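Side-chain contacts in aromatic amino acid beta-eliminating lyase/threonine aldolase (Exiguobacterium sibiricum, PDB 3LWS), which belongs to the pyridoxal-phosphate-dependent enzymes of the aminotransferase-like fold, carries that cofactor as part of a modified residue, and forms a two-chain assembly: residues F67-T72 against I228-Y233; A74-L79 against K108-I113; D105-K108 against E114-L117. All coordinates share one frame; numbering follows the deposited sequence.

Interaction 1. Residues F67-T72 against I228-Y233; sequences FFPSGT and IWKRRY
Lys230 lies over one face of the Phe68 ring and then turns to reach the backbone of Phe67. Its CB sits 3.7 Å from Phe68 CE2, near the outer end of the ring. Its CG follows across the same side, 4.1 Å from Phe68 CD2. The Lys230 CD methylene stands over the face, 4.1 Å from the centroid of the Phe68 ring and slightly displaced toward the rim, a CH-pi contact. Lysine chain and ring meet at a slant, with methylenes rather than charge on the aromatic surface. The ammonium is farther off, and its cation-pi attraction to this ring is weak at most.

The Lys230 chain starts extended, with CG anti to the backbone N, and bends at chi3 (69°). The bend carries NZ past the ring to Phe67 O, with which Lys230 NZ makes a hydrogen bond of 2.8 Å. The donor lies in the carbonyl plane, and the C=O...N angle is 159°. One buried carbonyl is thus matched by one buried ammonium. The Lys230 side chain also touches Asp236 in a nearby loop. Pro69 borders the lysine more loosely, its CD 4.5 Å from Lys230 CD.

The Phe67 ring turns away from the lysine and meets Phe52, Tyr243 and Ile244. Just beyond Pro69, Ser70 OG caps the next helix at Met73 N and also bonds to Gly234 O of the second subunit. Gly71 N and Thr72 OG1 hold phosphate oxygens of the modified residue at position 206. The contact therefore ties helix 220-232 to the end of strand 64-68, an outermost strand, within this chain, of the large mixed sheet, paired with strand 214-218, just before helix 71-86 begins.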
loop_
_atom_site.group_PDB
_atom_site.type_symbol
_atom_site.label_atom_id
_atom_site.label_comp_id
_atom_site.label_asym_id
_atom_site.label_seq_id
_atom_site.Cartn_x
_atom_site.Cartn_y
_atom_site.Cartn_z
ATOM N N PHE A 67 3.080 -2.101 -11.128
ATOM C CA PHE A 67 2.754 -2.794 -9.900
ATOM C C PHE A 67 2.017 -1.842 -8.963
ATOM O O PHE A 67 2.536 -0.797 -8.629
ATOM C CB PHE A 67 4.010 -3.319 -9.176
ATOM C CG PHE A 67 3.683 -4.273 -8.042
ATOM C CD1 PHE A 67 3.501 -5.624 -8.293
ATOM C CD2 PHE A 67 3.537 -3.817 -6.756
ATOM C CE1 PHE A 67 3.159 -6.508 -7.262
ATOM C CE2 PHE A 67 3.224 -4.688 -5.723
ATOM C CZ PHE A 67 3.047 -6.030 -5.972
ATOM N N PHE A 68 0.828 -2.232 -8.516
ATOM C CA PHE A 68 0.065 -1.448 -7.543
ATOM C C PHE A 68 -0.103 -2.228 -6.224
ATOM O O PHE A 68 -0.151 -3.451 -6.236
ATOM C CB PHE A 68 -1.323 -1.144 -8.101
ATOM C CG PHE A 68 -1.378 0.063 -8.991
ATOM C CD1 PHE A 68 -1.028 -0.027 -10.331
ATOM C CD2 PHE A 68 -1.857 1.268 -8.513
ATOM C CE1 PHE A 68 -1.112 1.139 -11.184
ATOM C CE2 PHE A 68 -1.969 2.406 -9.363
ATOM C CZ PHE A 68 -1.582 2.333 -10.690
ATOM N N PRO A 69 -0.196 -1.522 -5.084
ATOM C CA PRO A 69 -0.536 -2.160 -3.797
ATOM C C PRO A 69 -1.890 -2.856 -3.758
ATOM O O PRO A 69 -2.048 -3.874 -3.046
ATOM C CB PRO A 69 -0.543 -0.991 -2.809
ATOM C CG PRO A 69 -0.492 0.218 -3.610
ATOM C CD PRO A 69 0.139 -0.103 -4.900
ATOM N N SER A 70 -2.850 -2.332 -4.525
ATOM C CA SER A 70 -4.186 -2.933 -4.603
ATOM C C SER A 70 -4.845 -2.836 -5.973
ATOM O O SER A 70 -4.590 -1.930 -6.760
ATOM C CB SER A 70 -5.083 -2.269 -3.564
ATOM O OG SER A 70 -5.301 -0.895 -3.863
ATOM N N GLY A 71 -5.711 -3.800 -6.238
ATOM C CA GLY A 71 -6.601 -3.722 -7.367
ATOM C C GLY A 71 -7.623 -2.600 -7.233
ATOM O O GLY A 71 -8.120 -2.075 -8.241
ATOM N N THR A 72 -7.973 -2.255 -6.000
ATOM C CA THR A 72 -8.926 -1.177 -5.772
ATOM C C THR A 72 -8.385 0.104 -6.371
ATOM O O THR A 72 -9.064 0.741 -7.185
ATOM C CB THR A 72 -9.291 -1.044 -4.272
ATOM O OG1 THR A 72 -10.133 -2.154 -3.937
ATOM C CG2 THR A 72 -10.037 0.290 -3.982
ATOM N N ILE A 228 1.748 8.188 -12.425
ATOM C CA ILE A 228 1.539 9.478 -11.770
ATOM C C ILE A 228 0.348 9.444 -10.783
ATOM O O ILE A 228 0.448 9.947 -9.661
ATOM C CB ILE A 228 1.450 10.622 -12.778
ATOM C CG1 ILE A 228 2.833 10.936 -13.338
ATOM C CG2 ILE A 228 0.896 11.865 -12.132
ATOM C CD1 ILE A 228 2.816 11.147 -14.775
ATOM N N TRP A 229 -0.747 8.813 -11.183
ATOM C CA TRP A 229 -1.870 8.584 -10.293
ATOM C C TRP A 229 -1.430 7.693 -9.149
ATOM O O TRP A 229 -1.840 7.945 -8.015
ATOM C CB TRP A 229 -3.074 7.973 -11.014
ATOM C CG TRP A 229 -3.849 8.950 -11.888
ATOM C CD1 TRP A 229 -3.890 8.975 -13.254
ATOM C CD2 TRP A 229 -4.661 10.036 -11.444
ATOM N NE1 TRP A 229 -4.719 9.983 -13.683
ATOM C CE2 TRP A 229 -5.196 10.652 -12.585
ATOM C CE3 TRP A 229 -5.005 10.538 -10.178
ATOM C CZ2 TRP A 229 -6.031 11.776 -12.507
ATOM C CZ3 TRP A 229 -5.849 11.634 -10.098
ATOM C CH2 TRP A 229 -6.365 12.229 -11.257
ATOM N N LYS A 230 -0.599 6.677 -9.403
ATOM C CA LYS A 230 -0.100 5.857 -8.268
ATOM C C LYS A 230 0.576 6.706 -7.153
ATOM O O LYS A 230 0.372 6.492 -5.942
ATOM C CB LYS A 230 0.858 4.755 -8.747
ATOM C CG LYS A 230 1.258 3.818 -7.572
ATOM C CD LYS A 230 1.962 2.540 -8.005
ATOM C CE LYS A 230 3.350 2.782 -8.553
ATOM N NZ LYS A 230 4.066 1.509 -8.821
ATOM N N ARG A 231 1.404 7.662 -7.553
ATOM C CA ARG A 231 1.959 8.600 -6.577
ATOM C C ARG A 231 0.884 9.504 -5.920
ATOM O O ARG A 231 0.967 9.792 -4.740
ATOM C CB ARG A 231 3.014 9.480 -7.241
ATOM C CG ARG A 231 3.655 10.477 -6.298
ATOM C CD ARG A 231 5.127 10.246 -6.098
ATOM N NE ARG A 231 5.464 10.854 -4.828
ATOM C CZ ARG A 231 5.793 10.210 -3.711
ATOM N NH1 ARG A 231 5.965 8.886 -3.668
ATOM N NH2 ARG A 231 6.013 10.930 -2.625
ATOM N N ARG A 232 -0.070 10.004 -6.708
ATOM C CA ARG A 232 -1.123 10.893 -6.182
ATOM C C ARG A 232 -1.932 10.171 -5.140
ATOM O O ARG A 232 -2.306 10.750 -4.151
ATOM C CB ARG A 232 -2.052 11.400 -7.269
ATOM C CG ARG A 232 -1.428 12.441 -8.197
ATOM C CD ARG A 232 -2.379 12.818 -9.316
ATOM N NE ARG A 232 -1.753 13.747 -10.266
ATOM C CZ ARG A 232 -2.147 13.938 -11.529
ATOM N NH1 ARG A 232 -3.182 13.295 -12.022
ATOM N NH2 ARG A 232 -1.486 14.772 -12.310
ATOM N N TYR A 233 -2.211 8.899 -5.388
ATOM C CA TYR A 233 -2.930 8.045 -4.421
ATOM C C TYR A 233 -2.147 7.659 -3.169
ATOM O O TYR A 233 -2.709 7.116 -2.249
ATOM C CB TYR A 233 -3.356 6.749 -5.121
ATOM C CG TYR A 233 -4.753 6.724 -5.716
ATOM C CD1 TYR A 233 -5.012 7.232 -6.984
ATOM C CD2 TYR A 233 -5.813 6.112 -5.033
ATOM C CE1 TYR A 233 -6.302 7.168 -7.549
ATOM C CE2 TYR A 233 -7.095 6.049 -5.599
ATOM C CZ TYR A 233 -7.311 6.575 -6.856
ATOM O OH TYR A 233 -8.572 6.537 -7.426
#

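Interaction 2. Residues A74-L79 against K108-I113; sequences AQQVAL and KELHPI
Gln76 reaches across to Leu110 and His111 with its amide oxygen. Gln76 OE1 comes 3.6 Å from the Leu110 CD1 methyl. The same oxygen lies at the edge of the His111 imidazole, near the ring plane, with Gln76 OE1 4.4 Å from His111 NE2. The Gln76 chain is extended beyond CG (chi2 173°), which carries the amide out to the Leu110 and His111 side chains. One turn on, the Ile113 CD1 methyl approaches Leu79 O at 4.4 Å.

The polar ends are settled by a second shell. Tyr233 OH is hydrogen-bonded to both Gln76 OE1 and His111 NE2, and so joins two groups that do not bond each other directly. Gln76 NE2 has two partners, Glu103 OE1 and Arg232 O of the second subunit. His111 ND1 is bonded to Arg80 NH1, so both ring nitrogens are engaged and the imidazole is fixed in rotation. Leu110 packs on Trp229 of the second subunit.

The chain leaves helix 106-110 at His111 and bends through an inverse gamma turn centred on Pro112. Ile113 then leads into strand 114-117. On the other side, helix 71-86 is the one whose first turn binds the cofactor phosphate, an arrangement familiar from the large domain of aminotransferase-fold enzymes.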
loop_
_atom_site.group_PDB
_atom_site.type_symbol
_atom_site.label_atom_id
_atom_site.label_comp_id
_atom_site.label_asym_id
_atom_site.label_seq_id
_atom_site.Cartn_x
_atom_site.Cartn_y
_atom_site.Cartn_z
ATOM N N ALA A 74 -5.639 0.288 -8.431
ATOM C CA ALA A 74 -5.347 -0.017 -9.819
ATOM C C ALA A 74 -6.546 0.233 -10.787
ATOM O O ALA A 74 -6.394 0.886 -11.826
ATOM C CB ALA A 74 -4.820 -1.458 -9.940
ATOM N N GLN A 75 -7.733 -0.229 -10.438
ATOM C CA GLN A 75 -8.854 -0.150 -11.411
ATOM C C GLN A 75 -9.529 1.222 -11.464
ATOM O O GLN A 75 -9.975 1.640 -12.528
ATOM C CB GLN A 75 -9.865 -1.243 -11.163
ATOM C CG GLN A 75 -9.285 -2.575 -11.370
ATOM C CD GLN A 75 -10.280 -3.618 -11.578
ATOM O OE1 GLN A 75 -10.370 -4.172 -12.699
ATOM N NE2 GLN A 75 -11.057 -3.943 -10.521
ATOM N N GLN A 76 -9.568 1.902 -10.318
ATOM C CA GLN A 76 -9.968 3.300 -10.251
ATOM C C GLN A 76 -9.075 4.137 -11.130
ATOM O O GLN A 76 -9.562 4.933 -11.957
ATOM C CB GLN A 76 -9.917 3.830 -8.827
ATOM C CG GLN A 76 -11.139 3.452 -8.023
ATOM C CD GLN A 76 -11.026 3.833 -6.576
ATOM O OE1 GLN A 76 -10.442 4.860 -6.240
ATOM N NE2 GLN A 76 -11.611 3.024 -5.698
ATOM N N VAL A 77 -7.770 3.925 -10.994
ATOM C CA VAL A 77 -6.835 4.647 -11.854
ATOM C C VAL A 77 -7.047 4.358 -13.346
ATOM O O VAL A 77 -7.015 5.278 -14.172
ATOM C CB VAL A 77 -5.394 4.363 -11.483
ATOM C CG1 VAL A 77 -4.443 4.919 -12.622
ATOM C CG2 VAL A 77 -5.093 4.966 -10.144
ATOM N N ALA A 78 -7.266 3.094 -13.684
ATOM C CA ALA A 78 -7.463 2.691 -15.097
ATOM C C ALA A 78 -8.650 3.444 -15.694
ATOM O O ALA A 78 -8.529 4.076 -16.762
ATOM C CB ALA A 78 -7.696 1.188 -15.224
ATOM N N LEU A 79 -9.777 3.372 -14.987
ATOM C CA LEU A 79 -11.039 3.980 -15.456
ATOM C C LEU A 79 -10.902 5.498 -15.633
ATOM O O LEU A 79 -11.329 6.063 -16.661
ATOM C CB LEU A 79 -12.211 3.638 -14.525
ATOM C CG LEU A 79 -12.715 2.182 -14.500
ATOM C CD1 LEU A 79 -13.994 2.056 -13.740
ATOM C CD2 LEU A 79 -12.945 1.673 -15.851
ATOM N N LYS A 108 -16.384 6.935 -7.357
ATOM C CA LYS A 108 -17.262 8.078 -7.457
ATOM C C LYS A 108 -16.909 9.169 -6.464
ATOM O O LYS A 108 -17.238 10.313 -6.696
ATOM C CB LYS A 108 -18.721 7.657 -7.258
ATOM C CG LYS A 108 -19.240 6.612 -8.261
ATOM C CD LYS A 108 -20.608 6.060 -7.837
ATOM C CE LYS A 108 -20.941 4.716 -8.490
ATOM N NZ LYS A 108 -22.168 4.035 -7.906
ATOM N N GLU A 109 -16.255 8.828 -5.363
ATOM C CA GLU A 109 -15.910 9.829 -4.361
ATOM C C GLU A 109 -14.638 10.503 -4.784
ATOM O O GLU A 109 -14.466 11.658 -4.491
ATOM C CB GLU A 109 -15.727 9.188 -2.981
ATOM C CG GLU A 109 -17.022 8.639 -2.378
ATOM C CD GLU A 109 -17.943 9.716 -1.755
ATOM O OE1 GLU A 109 -17.476 10.801 -1.363
ATOM O OE2 GLU A 109 -19.156 9.465 -1.653
ATOM N N LEU A 110 -13.760 9.782 -5.497
ATOM C CA LEU A 110 -12.431 10.292 -5.848
ATOM C C LEU A 110 -12.284 10.855 -7.265
ATOM O O LEU A 110 -11.301 11.539 -7.558
ATOM C CB LEU A 110 -11.380 9.200 -5.586
ATOM C CG LEU A 110 -11.116 8.939 -4.096
ATOM C CD1 LEU A 110 -10.275 7.726 -3.991
ATOM C CD2 LEU A 110 -10.457 10.182 -3.396
ATOM N N HIS A 111 -13.262 10.595 -8.125
ATOM C CA HIS A 111 -13.259 11.078 -9.496
ATOM C C HIS A 111 -14.677 11.475 -9.913
ATOM O O HIS A 111 -15.657 10.897 -9.427
ATOM C CB HIS A 111 -12.727 9.989 -10.437
ATOM C CG HIS A 111 -11.450 9.386 -9.970
ATOM N ND1 HIS A 111 -10.216 9.916 -10.289
ATOM C CD2 HIS A 111 -11.215 8.336 -9.153
ATOM C CE1 HIS A 111 -9.277 9.206 -9.702
ATOM N NE2 HIS A 111 -9.858 8.248 -8.996
ATOM N N PRO A 112 -14.805 12.479 -10.811
ATOM C CA PRO A 112 -16.141 12.883 -11.234
ATOM C C PRO A 112 -16.632 11.881 -12.279
ATOM O O PRO A 112 -16.735 12.200 -13.452
ATOM C CB PRO A 112 -15.907 14.298 -11.804
ATOM C CG PRO A 112 -14.528 14.294 -12.284
ATOM C CD PRO A 112 -13.769 13.380 -11.337
ATOM N N ILE A 113 -16.889 10.651 -11.840
ATOM C CA ILE A 113 -17.233 9.578 -12.745
ATOM C C ILE A 113 -18.552 8.890 -12.333
ATOM O O ILE A 113 -18.836 8.658 -11.132
ATOM C CB ILE A 113 -16.068 8.573 -12.927
ATOM C CG1 ILE A 113 -14.867 9.245 -13.611
ATOM C CG2 ILE A 113 -16.538 7.367 -13.746
ATOM C CD1 ILE A 113 -13.638 8.410 -13.705
#

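Interaction 3. Residues D105-K108 against E114-L117; sequences DGLK and ETIL
Lys108 stretches its side chain over Thr115, and the two cross at about a right angle. The Lys108 CE methylene does the touching, 3.3 Å from Thr115 OG1 and 3.8 Å from Thr115 CG2. The chain is extended beyond CG and brings NZ alongside the hydroxyl, with Lys108 NZ 3.6 Å from Thr115 OG1. Lys108 NZ forms a salt bridge with Glu100 OE2. The other oxygen of that carboxylate, Glu100 OE1, is hydrogen-bonded to Thr115 OG1. One carboxylate thus bonds both side chains, which is consistent with its holding them close. Water 1 adds a second link: it lies 2.8 Å from Thr115 OG1, and it accepts a weak bond of 3.5 Å from Lys108 NZ.

Helix 106-110 belongs to the connection between the neighbouring parallel strands 90-93 and 114-117, a beta-alpha-beta unit. Strand 114-117 is an outermost strand of the mixed sheet within this chain. Its backbone pairs with strand 90-93 through Glu114 and Ile116. The alternate residue Thr115 points toward the helix.

In Thr115 the hydroxyl sits between the backbone N and the carbonyl carbon (chi1 69°). This leaves the methyl CG2 beside the backbone N, where it meets Leu107 as well as Lys108 CE. Leu107 CD2 and Thr115 CG2 are 4.0 Å apart, and the side chains meet at a slant. Beyond that methyl, Leu107 packs on Leu79 and Gln76 of helix 71-86 and on Leu99 of helix 98-101.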
loop_
_atom_site.group_PDB
_atom_site.type_symbol
_atom_site.label_atom_id
_atom_site.label_comp_id
_atom_site.label_asym_id
_atom_site.label_seq_id
_atom_site.Cartn_x
_atom_site.Cartn_y
_atom_site.Cartn_z
ATOM N N ASP A 105 -17.400 3.187 -2.449
ATOM C CA ASP A 105 -17.730 4.114 -3.513
ATOM C C ASP A 105 -16.553 4.941 -3.982
ATOM O O ASP A 105 -16.746 6.061 -4.497
ATOM C CB ASP A 105 -18.835 5.052 -3.049
ATOM C CG ASP A 105 -20.042 4.302 -2.542
ATOM O OD1 ASP A 105 -20.589 3.496 -3.324
ATOM O OD2 ASP A 105 -20.425 4.533 -1.370
ATOM N N GLY A 106 -15.347 4.379 -3.815
ATOM C CA GLY A 106 -14.083 5.071 -4.071
ATOM C C GLY A 106 -14.036 5.748 -5.413
ATOM O O GLY A 106 -13.709 6.923 -5.480
ATOM N N LEU A 107 -14.405 5.022 -6.477
ATOM C CA LEU A 107 -14.407 5.586 -7.837
ATOM C C LEU A 107 -15.183 6.928 -7.915
ATOM O O LEU A 107 -14.687 7.935 -8.433
ATOM C CB LEU A 107 -15.044 4.584 -8.821
ATOM C CG LEU A 107 -15.090 4.969 -10.307
ATOM C CD1 LEU A 107 -13.674 5.361 -10.815
ATOM C CD2 LEU A 107 -15.679 3.810 -11.116
ATOM N N LYS A 108 -16.384 6.935 -7.357
ATOM C CA LYS A 108 -17.262 8.078 -7.457
ATOM C C LYS A 108 -16.909 9.169 -6.464
ATOM O O LYS A 108 -17.238 10.313 -6.696
ATOM C CB LYS A 108 -18.721 7.657 -7.258
ATOM C CG LYS A 108 -19.240 6.612 -8.261
ATOM C CD LYS A 108 -20.608 6.060 -7.837
ATOM C CE LYS A 108 -20.941 4.716 -8.490
ATOM N NZ LYS A 108 -22.168 4.035 -7.906
ATOM N N GLU A 114 -19.381 8.633 -13.343
ATOM C CA GLU A 114 -20.693 8.006 -13.132
ATOM C C GLU A 114 -20.664 6.631 -13.759
ATOM O O GLU A 114 -19.901 6.390 -14.671
ATOM C CB GLU A 114 -21.807 8.867 -13.749
ATOM C CG GLU A 114 -21.918 10.215 -13.034
ATOM C CD GLU A 114 -23.036 11.128 -13.562
ATOM O OE1 GLU A 114 -23.547 10.922 -14.699
ATOM O OE2 GLU A 114 -23.405 12.064 -12.801
ATOM N N THR A 115 -21.494 5.736 -13.234
ATOM C CA THR A 115 -21.488 4.358 -13.661
ATOM C C THR A 115 -22.883 3.914 -14.127
ATOM O O THR A 115 -23.880 4.239 -13.483
ATOM C CB THR A 115 -20.923 3.456 -12.524
ATOM O OG1 THR A 115 -21.836 3.409 -11.430
ATOM C CG2 THR A 115 -19.619 4.022 -11.976
ATOM N N ILE A 116 -22.944 3.250 -15.270
ATOM C CA ILE A 116 -24.158 2.584 -15.743
ATOM C C ILE A 116 -23.987 1.134 -15.398
ATOM O O ILE A 116 -22.974 0.536 -15.789
ATOM C CB ILE A 116 -24.335 2.688 -17.268
ATOM C CG1 ILE A 116 -24.583 4.143 -17.687
ATOM C CG2 ILE A 116 -25.463 1.733 -17.768
ATOM C CD1 ILE A 116 -24.481 4.374 -19.180
ATOM N N LEU A 117 -24.947 0.564 -14.670
ATOM C CA LEU A 117 -24.866 -0.836 -14.264
ATOM C C LEU A 117 -25.539 -1.664 -15.350
ATOM O O LEU A 117 -26.662 -1.404 -15.698
ATOM C CB LEU A 117 -25.484 -1.034 -12.881
ATOM C CG LEU A 117 -24.948 -0.085 -11.782
ATOM C CD1 LEU A 117 -25.639 -0.362 -10.382
ATOM C CD2 LEU A 117 -23.444 -0.148 -11.655
HETATM O O HOH W 1 -24.378 2.933 -10.371
#

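The three contacts lie roughly in a row, with interactions 1 and 3 at the two outermost strands, within this chain, of the large sheet. The centres of interactions 1 and 2 are about 11 Å apart, those of 2 and 3 about 8 Å, and those of 1 and 3 about 18 Å. Helix 71-86 serves interactions 1 and 2; helix 106-110 serves 2 and 3, which share Lys108. Along the chain, interactions 2 and 3 fall between the two segments of interaction 1. Tyr233 joins the first two, and Leu107 against Leu79 the last two. The row starts beside the cofactor phosphate, and interactions 1 and 2 both meet the second subunit.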